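Local atomic coordinates of Hcp1 family type VI secretion system effector (Salmonella typhimurium, PDB entry 5XHH), a protein that probably assembles into hexameric rings that stack into the tube of the type VI secretion system, through which effectors are delivered. Residues S66-L69 with F70-C73. Residues are numbered along the deposited sequence; the frame is centred on the assembly and turned at random.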
loop_
_atom_site.group_PDB
_atom_site.type_symbol
_atom_site.label_atom_id
_atom_site.label_comp_id
_atom_site.label_asym_id
_atom_site.label_seq_id
_atom_site.Cartn_x
_atom_site.Cartn_y
_atom_site.Cartn_z
ATOM N N SER A 66 9.589 10.060 -0.404
ATOM C CA SER A 66 10.240 9.697 0.851
ATOM C C SER A 66 10.191 10.796 1.904
ATOM O O SER A 66 9.782 10.504 3.040
ATOM C CB SER A 66 11.670 9.240 0.551
ATOM O OG SER A 66 11.656 8.025 -0.160
ATOM N N PRO A 67 10.563 12.053 1.624
ATOM C CA PRO A 67 10.464 13.068 2.686
ATOM C C PRO A 67 9.048 13.249 3.193
ATOM O O PRO A 67 8.852 13.517 4.385
ATOM C CB PRO A 67 10.997 14.347 2.014
ATOM C CG PRO A 67 11.795 13.874 0.838
ATOM C CD PRO A 67 11.056 12.643 0.367
ATOM N N ASN A 68 8.043 13.082 2.330
ATOM C CA ASN A 68 6.672 13.246 2.792
ATOM C C ASN A 68 6.170 12.028 3.545
ATOM O O ASN A 68 5.395 12.178 4.493
ATOM C CB ASN A 68 5.753 13.574 1.619
ATOM C CG ASN A 68 5.754 15.051 1.298
ATOM O OD1 ASN A 68 5.736 15.878 2.199
ATOM N ND2 ASN A 68 5.804 15.388 0.019
ATOM N N LEU A 69 6.580 10.820 3.151
ATOM C CA LEU A 69 6.287 9.660 3.992
ATOM C C LEU A 69 6.876 9.849 5.390
ATOM O O LEU A 69 6.195 9.635 6.395
ATOM C CB LEU A 69 6.815 8.382 3.335
ATOM C CG LEU A 69 6.136 7.989 2.026
ATOM C CD1 LEU A 69 6.974 6.979 1.306
ATOM C CD2 LEU A 69 4.749 7.403 2.319
ATOM N N PHE A 70 8.144 10.270 5.467
ATOM C CA PHE A 70 8.749 10.620 6.752
ATOM C C PHE A 70 7.911 11.644 7.517
ATOM O O PHE A 70 7.600 11.461 8.702
ATOM C CB PHE A 70 10.164 11.157 6.509
ATOM C CG PHE A 70 10.826 11.704 7.743
ATOM C CD1 PHE A 70 11.503 10.862 8.612
ATOM C CD2 PHE A 70 10.777 13.064 8.031
ATOM C CE1 PHE A 70 12.112 11.367 9.755
ATOM C CE2 PHE A 70 11.383 13.575 9.176
ATOM C CZ PHE A 70 12.051 12.727 10.035
ATOM N N LYS A 71 7.544 12.739 6.856
ATOM C CA LYS A 71 6.810 13.810 7.523
ATOM C C LYS A 71 5.463 13.325 8.068
ATOM O O LYS A 71 5.123 13.585 9.226
ATOM C CB LYS A 71 6.624 14.972 6.553
ATOM C CG LYS A 71 5.393 15.823 6.789
ATOM C CD LYS A 71 5.609 17.161 6.148
ATOM C CE LYS A 71 4.311 17.688 5.642
ATOM N NZ LYS A 71 3.920 16.868 4.456
ATOM N N TYR A 72 4.687 12.590 7.250
ATOM C CA TYR A 72 3.410 12.048 7.719
ATOM C C TYR A 72 3.608 11.072 8.864
ATOM O O TYR A 72 2.770 10.990 9.766
ATOM C CB TYR A 72 2.671 11.339 6.592
ATOM C CG TYR A 72 1.778 12.207 5.750
ATOM C CD1 TYR A 72 2.294 13.235 4.963
ATOM C CD2 TYR A 72 0.409 11.970 5.708
ATOM C CE1 TYR A 72 1.455 14.006 4.173
ATOM C CE2 TYR A 72 -0.423 12.729 4.920
ATOM C CZ TYR A 72 0.103 13.742 4.158
ATOM O OH TYR A 72 -0.724 14.496 3.369
ATOM N N CYS A 73 4.700 10.299 8.829
ATOM C CA CYS A 73 4.950 9.339 9.896
ATOM C C CYS A 73 5.206 10.058 11.213
ATOM O O CYS A 73 4.673 9.674 12.260
ATOM C CB CYS A 73 6.136 8.450 9.531
ATOM S SG CYS A 73 6.460 7.121 10.729
#
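Lys-71 lies alongside Asn-68, one turn back on helix 66-75, which packs against the four-stranded sheet of the Hcp beta-barrel fold. At the root of its side chain, CB of Lys-71 sits 3.4 Å from the carbonyl O of Pro-67, the same oxygen that accepts a hydrogen bond from the backbone N of Lys-71, and somewhat farther from O of Asn-68. CG stands anti to the backbone N (chi1 152°), and the chain runs on extended to CD, which like CE only skirts OD1 of Asn-68; bends at chi3 and chi4 then turn CE and NZ. The ammonium NZ finally donates to OD1 of Asn-68 at 3.1 Å; it approaches from above the plane of the side-chain carbonyl, 35° out of it, and so does not lie on a lone pair. The two side chains run side by side in the same direction. Four i to i+4 backbone bonds underlie this pairing, the straightest from N of Phe-70 to O of Ser-66 (2.9 Å, 178° at the hydrogen). Toward the sheet, Leu-69 reaches His-60, Glu-123 and Val-125, while Tyr-72 and Cys-73 touch Val-106, joining the helix to strands 51-61, 121-129 and 104-113. At the start of the helix, Ser-66 OG is hydrogen-bonded to Glu-123 and to the backbone N of Asp-63. The carbonyl O of Asn-68 lies obliquely to the Tyr-72 ring, 3.3 Å from its CD1.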